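Local coordinates for taurine dioxygenase (Burkholderia ambifaria, PDB 5VN6), which probably hydroxylates taurine as a metal-dependent dioxygenase of the TfdA family, and holds a magnesium ion in its metal site in this crystal, at residues L14-I18 against E244-W249; H47-F51 against W135-V139; F65-F69 against F117-L121; R157-S161 against L201-A205. One frame throughout, in Å; residues are numbered along the deposited sequence.

Interaction 1. Residues L14-I18 against E244-W249; sequences LTCAI and EYQVRW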
loop_
_atom_site.group_PDB
_atom_site.type_symbol
_atom_site.label_atom_id
_atom_site.label_comp_id
_atom_site.label_asym_id
_atom_site.label_seq_id
_atom_site.Cartn_x
_atom_site.Cartn_y
_atom_site.Cartn_z
ATOM N N LEU A 14 0.615 -14.973 -4.165
ATOM C CA LEU A 14 -0.295 -13.864 -4.429
ATOM C C LEU A 14 0.365 -12.750 -5.229
ATOM O O LEU A 14 -0.324 -12.035 -5.969
ATOM C CB LEU A 14 -0.825 -13.274 -3.114
ATOM C CG LEU A 14 -1.992 -13.969 -2.407
ATOM C CD1 LEU A 14 -1.549 -15.306 -1.808
ATOM C CD2 LEU A 14 -2.562 -13.066 -1.339
ATOM N N THR A 15 1.673 -12.561 -5.038
ATOM C CA THR A 15 2.504 -11.565 -5.711
ATOM C C THR A 15 3.868 -12.206 -5.934
ATOM O O THR A 15 4.158 -13.274 -5.388
ATOM C CB THR A 15 2.686 -10.290 -4.869
ATOM O OG1 THR A 15 3.590 -10.579 -3.791
ATOM C CG2 THR A 15 1.351 -9.822 -4.263
ATOM N N CYS A 16 4.741 -11.542 -6.699
ATOM C CA CYS A 16 6.074 -12.109 -6.901
ATOM C C CYS A 16 6.987 -11.880 -5.703
ATOM O O CYS A 16 8.015 -12.554 -5.567
ATOM C CB CYS A 16 6.743 -11.514 -8.148
ATOM S SG CYS A 16 5.898 -11.860 -9.700
ATOM N N ALA A 17 6.629 -10.972 -4.809
ATOM C CA ALA A 17 7.533 -10.593 -3.736
ATOM C C ALA A 17 7.225 -11.287 -2.418
ATOM O O ALA A 17 8.137 -11.534 -1.639
ATOM C CB ALA A 17 7.477 -9.079 -3.532
ATOM N N ILE A 18 5.960 -11.572 -2.135
ATOM C CA ILE A 18 5.571 -11.947 -0.784
ATOM C C ILE A 18 4.171 -12.538 -0.785
ATOM O O ILE A 18 3.265 -12.035 -1.467
ATOM C CB ILE A 18 5.657 -10.743 0.183
ATOM C CG1 ILE A 18 5.216 -11.161 1.594
ATOM C CG2 ILE A 18 4.813 -9.548 -0.309
ATOM C CD1 ILE A 18 5.600 -10.173 2.694
ATOM N N GLU A 244 5.633 -2.586 -4.372
ATOM C CA GLU A 244 6.375 -3.736 -4.897
ATOM C C GLU A 244 6.690 -4.774 -3.825
ATOM O O GLU A 244 6.882 -5.949 -4.145
ATOM C CB GLU A 244 7.684 -3.274 -5.541
ATOM C CG GLU A 244 7.546 -2.906 -7.018
ATOM C CD GLU A 244 6.929 -1.532 -7.230
ATOM O OE1 GLU A 244 6.726 -0.803 -6.219
ATOM O OE2 GLU A 244 6.649 -1.183 -8.400
ATOM N N TYR A 245 6.765 -4.370 -2.564
ATOM C CA TYR A 245 7.152 -5.277 -1.485
ATOM C C TYR A 245 5.957 -5.833 -0.732
ATOM O O TYR A 245 6.142 -6.539 0.269
ATOM C CB TYR A 245 8.062 -4.553 -0.480
ATOM C CG TYR A 245 9.255 -3.865 -1.089
ATOM C CD1 TYR A 245 9.826 -4.325 -2.290
ATOM C CD2 TYR A 245 9.829 -2.751 -0.457
ATOM C CE1 TYR A 245 10.937 -3.677 -2.856
ATOM C CE2 TYR A 245 10.927 -2.115 -1.000
ATOM C CZ TYR A 245 11.484 -2.585 -2.196
ATOM O OH TYR A 245 12.580 -1.940 -2.722
ATOM N N GLN A 246 4.741 -5.528 -1.181
ATOM C CA GLN A 246 3.551 -5.668 -0.359
ATOM C C GLN A 246 2.626 -6.758 -0.886
ATOM O O GLN A 246 2.599 -7.079 -2.078
ATOM C CB GLN A 246 2.767 -4.342 -0.283
ATOM C CG GLN A 246 3.480 -3.243 0.496
ATOM C CD GLN A 246 2.728 -1.923 0.401
ATOM O OE1 GLN A 246 1.728 -1.832 -0.292
ATOM N NE2 GLN A 246 3.241 -0.887 1.043
ATOM N N VAL A 247 1.824 -7.290 0.035
ATOM C CA VAL A 247 0.664 -8.097 -0.308
ATOM C C VAL A 247 -0.482 -7.620 0.568
ATOM O O VAL A 247 -0.269 -7.162 1.695
ATOM C CB VAL A 247 0.922 -9.618 -0.141
ATOM C CG1 VAL A 247 1.292 -10.008 1.332
ATOM C CG2 VAL A 247 -0.267 -10.417 -0.618
ATOM N N ARG A 248 -1.702 -7.709 0.039
ATOM C CA ARG A 248 -2.910 -7.286 0.740
ATOM C C ARG A 248 -3.887 -8.447 0.789
ATOM O O ARG A 248 -4.202 -9.035 -0.243
ATOM C CB ARG A 248 -3.566 -6.070 0.067
ATOM C CG ARG A 248 -4.850 -5.614 0.775
ATOM C CD ARG A 248 -5.074 -4.119 0.636
ATOM N NE ARG A 248 -6.335 -3.686 1.236
ATOM C CZ ARG A 248 -6.639 -2.417 1.515
ATOM N NH1 ARG A 248 -7.808 -2.114 2.067
ATOM N NH2 ARG A 248 -5.771 -1.453 1.260
ATOM N N TRP A 249 -4.361 -8.779 1.990
ATOM C CA TRP A 249 -5.181 -9.960 2.200
ATOM C C TRP A 249 -6.550 -9.532 2.694
ATOM O O TRP A 249 -6.654 -8.671 3.576
ATOM C CB TRP A 249 -4.517 -10.907 3.205
ATOM C CG TRP A 249 -5.315 -12.109 3.608
ATOM C CD1 TRP A 249 -5.891 -12.343 4.839
ATOM C CD2 TRP A 249 -5.596 -13.271 2.811
ATOM N NE1 TRP A 249 -6.516 -13.560 4.842
ATOM C CE2 TRP A 249 -6.359 -14.152 3.614
ATOM C CE3 TRP A 249 -5.296 -13.642 1.494
ATOM C CZ2 TRP A 249 -6.802 -15.399 3.151
ATOM C CZ3 TRP A 249 -5.751 -14.883 1.028
ATOM C CH2 TRP A 249 -6.486 -15.745 1.863
#
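An edge strand can be packed against a loop without a single hydrogen bond between them, and residues 244-249 illustrate how. At Glu244 the carboxylate is turned to the second subunit, where Tyr267 is its strongest partner, and what faces the loop is the carbonyl: Glu244 O lies 3.2 Å from Ala17 CB. Tyr245 likewise offers backbone, with its O 3.3 Å from Ile18 CG2. Ile18 CG2 is also 3.6 Å from Gln246 C, while Gln246 O is 3.7 Å from Thr15 CG2. Val247 is the strand residue most covered by the loop. Val247 CG2 meets Leu14 CD2 at 3.6 Å, and Val247 CB is 3.9 Å from Ile18 CG2, so Val247 touches both ends of segment 14-18. The CA-to-CB bond of Arg248 points away from the loop, and its NE forms a salt bridge with Asp132; Trp249 receives Leu14 CD2 at the edge of its ring, 4.0 Å from Trp249 CE3. Within the loop, Thr15 OG1 accepts from Ala17 N (3.2 Å), an ST turn, and separately donates to Ile18 O (2.8 Å). The loop joins strands 10-13 and 20-23 at the edge of the large mixed sheet, whereas strand 246-249 edges the small antiparallel sheet beside strand 133-137; Ile18 and Val247 both reach Val49 of strand 49-52, and Ala17 touches Leu140 of helix 138-143.

Interaction 2. Residues H47-F51 against W135-V139; sequences HRVLF and WANMV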
loop_
_atom_site.group_PDB
_atom_site.type_symbol
_atom_site.label_atom_id
_atom_site.label_comp_id
_atom_site.label_asym_id
_atom_site.label_seq_id
_atom_site.Cartn_x
_atom_site.Cartn_y
_atom_site.Cartn_z
ATOM N N HIS A 47 8.097 -17.509 1.544
ATOM C CA HIS A 47 7.045 -16.596 1.112
ATOM C C HIS A 47 6.656 -15.579 2.170
ATOM O O HIS A 47 5.785 -14.725 1.911
ATOM C CB HIS A 47 5.808 -17.400 0.688
ATOM C CG HIS A 47 6.033 -18.244 -0.531
ATOM N ND1 HIS A 47 6.314 -17.701 -1.767
ATOM C CD2 HIS A 47 6.032 -19.588 -0.700
ATOM C CE1 HIS A 47 6.468 -18.675 -2.649
ATOM N NE2 HIS A 47 6.304 -19.829 -2.027
ATOM N N ARG A 48 7.288 -15.641 3.346
ATOM C CA ARG A 48 7.170 -14.680 4.447
ATOM C C ARG A 48 5.827 -14.740 5.174
ATOM O O ARG A 48 5.785 -14.620 6.409
ATOM C CB ARG A 48 7.430 -13.249 3.959
ATOM C CG ARG A 48 8.585 -13.079 2.956
ATOM C CD ARG A 48 9.869 -13.701 3.414
ATOM N NE ARG A 48 10.924 -13.568 2.417
ATOM C CZ ARG A 48 12.186 -13.936 2.622
ATOM N NH1 ARG A 48 12.535 -14.443 3.793
ATOM N NH2 ARG A 48 13.099 -13.777 1.673
ATOM N N VAL A 49 4.726 -14.905 4.438
ATOM C CA VAL A 49 3.392 -14.980 5.029
ATOM C C VAL A 49 2.568 -15.982 4.228
ATOM O O VAL A 49 2.585 -15.962 2.994
ATOM C CB VAL A 49 2.696 -13.596 5.087
ATOM C CG1 VAL A 49 2.578 -12.953 3.704
ATOM C CG2 VAL A 49 1.295 -13.708 5.761
ATOM N N LEU A 50 1.856 -16.868 4.935
ATOM C CA LEU A 50 1.033 -17.903 4.319
ATOM C C LEU A 50 -0.428 -17.683 4.693
ATOM O O LEU A 50 -0.734 -17.307 5.826
ATOM C CB LEU A 50 1.476 -19.317 4.749
ATOM C CG LEU A 50 2.900 -19.770 4.404
ATOM C CD1 LEU A 50 3.229 -21.117 5.079
ATOM C CD2 LEU A 50 3.093 -19.856 2.880
ATOM N N PHE A 51 -1.322 -17.915 3.733
ATOM C CA PHE A 51 -2.752 -17.712 3.915
ATOM C C PHE A 51 -3.514 -19.002 3.650
ATOM O O PHE A 51 -3.155 -19.785 2.762
ATOM C CB PHE A 51 -3.288 -16.610 2.978
ATOM C CG PHE A 51 -2.562 -15.307 3.109
ATOM C CD1 PHE A 51 -2.775 -14.496 4.201
ATOM C CD2 PHE A 51 -1.662 -14.893 2.129
ATOM C CE1 PHE A 51 -2.112 -13.308 4.327
ATOM C CE2 PHE A 51 -0.990 -13.706 2.246
ATOM C CZ PHE A 51 -1.209 -12.902 3.348
ATOM N N TRP A 135 1.067 -7.078 4.395
ATOM C CA TRP A 135 2.422 -7.390 4.817
ATOM C C TRP A 135 3.409 -6.839 3.800
ATOM O O TRP A 135 3.094 -6.720 2.614
ATOM C CB TRP A 135 2.663 -8.924 4.975
ATOM C CG TRP A 135 2.027 -9.553 6.163
ATOM C CD1 TRP A 135 2.643 -9.912 7.318
ATOM C CD2 TRP A 135 0.645 -9.935 6.307
ATOM N NE1 TRP A 135 1.739 -10.485 8.179
ATOM C CE2 TRP A 135 0.504 -10.508 7.584
ATOM C CE3 TRP A 135 -0.482 -9.835 5.481
ATOM C CZ2 TRP A 135 -0.720 -10.988 8.064
ATOM C CZ3 TRP A 135 -1.695 -10.301 5.953
ATOM C CH2 TRP A 135 -1.806 -10.873 7.232
ATOM N N ALA A 136 4.627 -6.538 4.267
ATOM C CA ALA A 136 5.703 -6.058 3.417
ATOM C C ALA A 136 6.947 -6.914 3.652
ATOM O O ALA A 136 7.220 -7.338 4.780
ATOM C CB ALA A 136 6.016 -4.577 3.688
ATOM N N ASN A 137 7.678 -7.189 2.578
ATOM C CA ASN A 137 8.868 -8.039 2.607
ATOM C C ASN A 137 10.068 -7.146 2.913
ATOM O O ASN A 137 10.559 -6.426 2.045
ATOM C CB ASN A 137 9.009 -8.768 1.273
ATOM C CG ASN A 137 10.225 -9.677 1.206
ATOM O OD1 ASN A 137 11.207 -9.501 1.928
ATOM N ND2 ASN A 137 10.165 -10.658 0.316
ATOM N N MET A 138 10.544 -7.167 4.157
ATOM C CA MET A 138 11.678 -6.308 4.490
ATOM C C MET A 138 13.024 -6.932 4.129
ATOM O O MET A 138 14.057 -6.279 4.311
ATOM C CB MET A 138 11.639 -5.936 5.979
ATOM C CG MET A 138 10.325 -5.282 6.388
ATOM S SD MET A 138 9.768 -3.937 5.284
ATOM C CE MET A 138 11.079 -2.735 5.598
ATOM N N VAL A 139 13.043 -8.179 3.655
ATOM C CA VAL A 139 14.251 -8.735 3.035
ATOM C C VAL A 139 14.490 -8.073 1.679
ATOM O O VAL A 139 15.589 -7.591 1.368
ATOM C CB VAL A 139 14.122 -10.265 2.897
ATOM C CG1 VAL A 139 15.270 -10.857 2.027
ATOM C CG2 VAL A 139 14.052 -10.950 4.288
HETATM O O HOH W 1 12.621 -12.005 -0.643
#
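The two segments run roughly antiparallel, their end-to-end directions 154° apart, but at a spacing too wide for strand pairing: the nearest CA atoms are 7.1 Å apart for Arg48 and Asn137 and 7.7 Å for Val49 and Trp135. They therefore meet through side chains. Arg48, with positive phi, is the first residue after helix 34-47 and leads into strand 49-52; Asn137 is the N-cap of helix 138-143, its OD1 accepting a weak bond from Val139 N (2.8 Å) and one from Leu140. At the strand end, Trp135 is the shared surface. Val49 CG2 sits over its five-membered ring, 3.9 Å from the centroid, in a CH-pi contact, and Phe51 directs its edge at the six-membered ring in an offset edge-to-face pair, centroids 5.3 Å apart and planes at 68°. At the helix end, Arg48 NH2 is 3.7 Å from Val139 CG1, and a water accepts from both Arg48 NH2 and Asn137 ND2, each at 3.0 Å. The chemistry thus changes along the interface, from aromatic packing around Trp135, whose side chain is about 4 Å from that of the metal ligand His266, to a polar end bridged by one water, where Glu198 balances the charge of Arg48.

Interaction 3. Residues F65-F69 against F117-L121; sequences FARRF and FGCVL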
loop_
_atom_site.group_PDB
_atom_site.type_symbol
_atom_site.label_atom_id
_atom_site.label_comp_id
_atom_site.label_asym_id
_atom_site.label_seq_id
_atom_site.Cartn_x
_atom_site.Cartn_y
_atom_site.Cartn_z
ATOM N N PHE A 65 -1.032 -26.155 16.561
ATOM C CA PHE A 65 -0.327 -25.902 15.307
ATOM C C PHE A 65 0.748 -24.840 15.495
ATOM O O PHE A 65 1.882 -25.008 15.034
ATOM C CB PHE A 65 -1.302 -25.486 14.200
ATOM C CG PHE A 65 -0.618 -24.977 12.944
ATOM C CD1 PHE A 65 -0.006 -25.857 12.063
ATOM C CD2 PHE A 65 -0.574 -23.616 12.655
ATOM C CE1 PHE A 65 0.633 -25.390 10.909
ATOM C CE2 PHE A 65 0.057 -23.150 11.503
ATOM C CZ PHE A 65 0.660 -24.048 10.627
ATOM N N ALA A 66 0.407 -23.731 16.164
ATOM C CA ALA A 66 1.375 -22.654 16.351
ATOM C C ALA A 66 2.556 -23.107 17.193
ATOM O O ALA A 66 3.688 -22.656 16.985
ATOM C CB ALA A 66 0.705 -21.454 17.004
ATOM N N ARG A 67 2.300 -24.000 18.146
ATOM C CA ARG A 67 3.327 -24.513 19.039
ATOM C C ARG A 67 4.397 -25.305 18.282
ATOM O O ARG A 67 5.540 -25.401 18.736
ATOM C CB ARG A 67 2.627 -25.368 20.099
ATOM C CG ARG A 67 3.503 -26.066 21.054
ATOM C CD ARG A 67 4.123 -25.092 22.009
ATOM N NE ARG A 67 4.983 -25.833 22.916
ATOM C CZ ARG A 67 6.196 -26.252 22.587
ATOM N NH1 ARG A 67 6.675 -25.987 21.373
ATOM N NH2 ARG A 67 6.926 -26.940 23.463
ATOM N N ARG A 68 4.047 -25.863 17.123
ATOM C CA ARG A 68 5.022 -26.515 16.252
ATOM C C ARG A 68 6.145 -25.584 15.796
ATOM O O ARG A 68 7.200 -26.068 15.380
ATOM C CB ARG A 68 4.312 -27.073 15.024
ATOM C CG ARG A 68 3.373 -28.201 15.296
ATOM C CD ARG A 68 4.146 -29.476 15.383
ATOM N NE ARG A 68 3.767 -30.408 14.330
ATOM C CZ ARG A 68 4.558 -31.372 13.870
ATOM N NH1 ARG A 68 5.777 -31.534 14.366
ATOM N NH2 ARG A 68 4.124 -32.178 12.914
ATOM N N PHE A 69 5.930 -24.263 15.797
ATOM C CA PHE A 69 7.000 -23.337 15.438
ATOM C C PHE A 69 7.918 -23.002 16.611
ATOM O O PHE A 69 9.024 -22.489 16.392
ATOM C CB PHE A 69 6.423 -22.042 14.866
ATOM C CG PHE A 69 5.758 -22.212 13.527
ATOM C CD1 PHE A 69 4.380 -22.258 13.426
ATOM C CD2 PHE A 69 6.520 -22.351 12.378
ATOM C CE1 PHE A 69 3.764 -22.414 12.194
ATOM C CE2 PHE A 69 5.921 -22.519 11.142
ATOM C CZ PHE A 69 4.535 -22.544 11.045
ATOM N N PHE A 117 8.772 -14.388 17.041
ATOM C CA PHE A 117 9.102 -15.082 15.798
ATOM C C PHE A 117 8.038 -14.832 14.738
ATOM O O PHE A 117 8.350 -14.614 13.554
ATOM C CB PHE A 117 9.237 -16.576 16.159
ATOM C CG PHE A 117 9.152 -17.560 15.010
ATOM C CD1 PHE A 117 10.281 -18.294 14.641
ATOM C CD2 PHE A 117 7.935 -17.860 14.393
ATOM C CE1 PHE A 117 10.212 -19.246 13.632
ATOM C CE2 PHE A 117 7.862 -18.804 13.379
ATOM C CZ PHE A 117 9.002 -19.504 13.003
ATOM N N GLY A 118 6.778 -14.854 15.153
ATOM C CA GLY A 118 5.680 -14.780 14.213
ATOM C C GLY A 118 4.387 -15.106 14.920
ATOM O O GLY A 118 4.335 -15.150 16.157
ATOM N N CYS A 119 3.368 -15.401 14.116
ATOM C CA CYS A 119 2.000 -15.451 14.601
ATOM C C CYS A 119 1.138 -16.309 13.679
ATOM O O CYS A 119 1.350 -16.355 12.460
ATOM C CB CYS A 119 1.442 -14.022 14.685
ATOM S SG CYS A 119 -0.201 -13.861 15.371
ATOM N N VAL A 120 0.149 -16.969 14.274
ATOM C CA VAL A 120 -0.909 -17.661 13.544
ATOM C C VAL A 120 -2.217 -16.985 13.918
ATOM O O VAL A 120 -2.662 -17.073 15.069
ATOM C CB VAL A 120 -0.968 -19.161 13.855
ATOM C CG1 VAL A 120 -2.110 -19.789 13.063
ATOM C CG2 VAL A 120 0.384 -19.854 13.568
ATOM N N LEU A 121 -2.836 -16.320 12.949
ATOM C CA LEU A 121 -3.974 -15.439 13.171
ATOM C C LEU A 121 -5.187 -15.981 12.431
ATOM O O LEU A 121 -5.109 -16.238 11.227
ATOM C CB LEU A 121 -3.643 -14.017 12.693
ATOM C CG LEU A 121 -4.759 -12.965 12.792
ATOM C CD1 LEU A 121 -5.222 -12.791 14.236
ATOM C CD2 LEU A 121 -4.325 -11.622 12.204
#
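Val120 of strand 118-125 is the side chain on which segment 65-69 converges. In its t rotamer (chi1 179°) the valine sends CG2 into the space between three side chains of residues 65-69: Val120 CG2 lies 3.8 Å from Ala66 CB, 3.9 Å from Phe65 CE2 and, more loosely, 4.5 Å from Phe69 CE1. The small Ala66 lets the backbones approach to 6.2 Å between its CA and that of Val120. Phe65 and Phe69 differ in conformation, Phe65 being t (chi1 170°) and Phe69 m (-68°), yet both rings reach Val120. Phe69 also meets Phe117, a t rotamer (162°), with Phe69 CD2 3.8 Å from Phe117 CZ; the rings are oblique, their planes at 39° and centroids 5.8 Å apart. Phe37 of helix 34-47 packs edge-to-face on Phe69, extending the aromatic cluster. Segments 65-69 and 117-121 thus meet through apolar side chains, while a polar tie comes from earlier in the helix, where His62 NE2 hydrogen-bonds to Val120 O.

Interaction 4. Residues R157-S161 against L201-A205; sequences RARHS and LYVNA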
loop_
_atom_site.group_PDB
_atom_site.type_symbol
_atom_site.label_atom_id
_atom_site.label_comp_id
_atom_site.label_asym_id
_atom_site.label_seq_id
_atom_site.Cartn_x
_atom_site.Cartn_y
_atom_site.Cartn_z
ATOM N N ARG A 157 22.609 0.974 14.675
ATOM C CA ARG A 157 21.675 0.381 15.619
ATOM C C ARG A 157 20.670 1.460 15.990
ATOM O O ARG A 157 20.953 2.655 15.881
ATOM C CB ARG A 157 22.384 -0.160 16.869
ATOM C CG ARG A 157 23.555 -1.077 16.534
ATOM C CD ARG A 157 24.339 -1.602 17.764
ATOM N NE ARG A 157 23.500 -2.350 18.689
ATOM C CZ ARG A 157 23.050 -3.580 18.446
ATOM N NH1 ARG A 157 23.351 -4.184 17.300
ATOM N NH2 ARG A 157 22.285 -4.203 19.336
ATOM N N ALA A 158 19.486 1.041 16.429
ATOM C CA ALA A 158 18.407 1.999 16.657
ATOM C C ALA A 158 17.509 1.477 17.766
ATOM O O ALA A 158 17.491 0.278 18.049
ATOM C CB ALA A 158 17.603 2.233 15.373
ATOM N N ARG A 159 16.756 2.384 18.396
ATOM C CA ARG A 159 15.905 2.021 19.526
ATOM C C ARG A 159 14.428 2.006 19.134
ATOM O O ARG A 159 13.978 2.842 18.337
ATOM C CB ARG A 159 16.153 2.941 20.725
ATOM C CG ARG A 159 17.348 2.431 21.568
ATOM C CD ARG A 159 17.619 3.191 22.861
ATOM N NE ARG A 159 18.965 2.888 23.349
ATOM C CZ ARG A 159 19.304 1.790 24.029
ATOM N NH1 ARG A 159 18.401 0.876 24.338
ATOM N NH2 ARG A 159 20.558 1.604 24.404
ATOM N N HIS A 160 13.699 1.021 19.680
ATOM C CA HIS A 160 12.280 0.772 19.422
ATOM C C HIS A 160 11.526 0.909 20.733
ATOM O O HIS A 160 11.851 0.220 21.706
ATOM C CB HIS A 160 12.060 -0.627 18.859
ATOM C CG HIS A 160 12.869 -0.926 17.641
ATOM N ND1 HIS A 160 12.307 -1.421 16.488
ATOM C CD2 HIS A 160 14.195 -0.796 17.391
ATOM C CE1 HIS A 160 13.250 -1.598 15.582
ATOM N NE2 HIS A 160 14.404 -1.211 16.097
ATOM N N SER A 161 10.520 1.776 20.763
ATOM C CA SER A 161 9.989 2.261 22.028
ATOM C C SER A 161 8.509 1.944 22.159
ATOM O O SER A 161 7.714 2.314 21.296
ATOM C CB SER A 161 10.211 3.776 22.164
ATOM O OG SER A 161 9.452 4.292 23.233
ATOM N N LEU A 201 15.874 -5.311 6.553
ATOM C CA LEU A 201 15.802 -3.926 7.000
ATOM C C LEU A 201 14.897 -3.858 8.227
ATOM O O LEU A 201 13.673 -4.015 8.123
ATOM C CB LEU A 201 15.316 -3.016 5.874
ATOM C CG LEU A 201 15.156 -1.535 6.239
ATOM C CD1 LEU A 201 16.473 -0.927 6.778
ATOM C CD2 LEU A 201 14.610 -0.732 5.035
ATOM N N TYR A 202 15.502 -3.612 9.393
ATOM C CA TYR A 202 14.821 -3.784 10.672
ATOM C C TYR A 202 14.620 -2.470 11.432
ATOM O O TYR A 202 15.034 -2.332 12.591
ATOM C CB TYR A 202 15.610 -4.805 11.522
ATOM C CG TYR A 202 14.774 -5.401 12.620
ATOM C CD1 TYR A 202 15.117 -5.227 13.951
ATOM C CD2 TYR A 202 13.617 -6.129 12.319
ATOM C CE1 TYR A 202 14.343 -5.752 14.963
ATOM C CE2 TYR A 202 12.827 -6.642 13.322
ATOM C CZ TYR A 202 13.208 -6.453 14.651
ATOM O OH TYR A 202 12.451 -6.963 15.671
ATOM N N VAL A 203 13.961 -1.507 10.796
ATOM C CA VAL A 203 13.400 -0.336 11.462
ATOM C C VAL A 203 11.951 -0.200 11.007
ATOM O O VAL A 203 11.598 -0.565 9.883
ATOM C CB VAL A 203 14.205 0.951 11.167
ATOM C CG1 VAL A 203 15.601 0.861 11.825
ATOM C CG2 VAL A 203 14.318 1.196 9.624
ATOM N N ASN A 204 11.098 0.305 11.892
ATOM C CA ASN A 204 9.668 0.381 11.591
ATOM C C ASN A 204 9.053 1.512 12.416
ATOM O O ASN A 204 9.767 2.330 13.009
ATOM C CB ASN A 204 8.984 -0.979 11.833
ATOM C CG ASN A 204 8.854 -1.339 13.314
ATOM O OD1 ASN A 204 7.933 -0.887 13.984
ATOM N ND2 ASN A 204 9.740 -2.200 13.805
ATOM N N ALA A 205 7.711 1.538 12.473
ATOM C CA ALA A 205 6.998 2.628 13.137
ATOM C C ALA A 205 7.387 2.751 14.606
ATOM O O ALA A 205 7.308 3.842 15.176
ATOM C CB ALA A 205 5.481 2.438 13.003
HETATM O O HOH W 2 16.816 -1.282 14.556
#
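A polar-edged, largely buried contact joins strand 157-160 to the loop that links strands 199-201 and 207-210, and His160 is the residue of the strand most covered by the loop. His160, with its CA-to-CB bond toward the loop, presents CE1 3.6 Å from Tyr202 O, which lies near the plane of the ring, and 4.3 Å from Val203 CA. Its ring and that of Tyr202 approach obliquely, with centroids 5.6 Å apart and planes at 31°. No direct hydrogen bond crosses between the segments; a water takes that place, 2.9 Å from His160 NE2 and 2.9 Å from Tyr202 O, to which it donates. Both strands flanking the loop belong to the same four-stranded antiparallel sheet as strand 157-160. TauD/TfdA enzymes have the double-stranded beta-helix (jelly-roll) fold, with the metal held by a His-X-Asp...His facial triad, here His106, Asp108 and His266. The neighbouring ring atom, His160 ND1, is 3.8 Å from Asn204 ND2, and each hydrogen-bonds to Ser110 OG. Asn204 OD1 accepts from Phe206 N within the loop. The side chain of Asn204 lies about 4 Å from that of the metal ligand His106, and about 9 Å from the magnesium ion. Two residues earlier in the strand the chemistry turns apolar: Ala158 CB is 4.3 Å from Val203 CG1, and Val203 packs on Leu233, Leu236 and Ile237 of helix 228-237.

In the fold
All four contacts are largely buried, but their surroundings differ. Interactions 1 and 2 form one continuous block: strands 246-249 and 133-137 are neighbours, with Tyr245 O 2.8 Å from Asn137 N, and Trp249 CD2 packs 3.4 Å from Phe51 CD1. Interaction 1 alone also borders the second subunit. Interactions 2 and 3 both involve the main sheet, by strands 49-52 and 118-125; in interaction 3, the purely apolar member, helix 59-67 packs on it. Interaction 4 lies across the chain's centre from interaction 3; it meets interaction 2 where Met138 O is 3.0 Å from Leu201 N. Water bridges occur in interactions 2 and 4, whose side chains also come closest to the metal ligands.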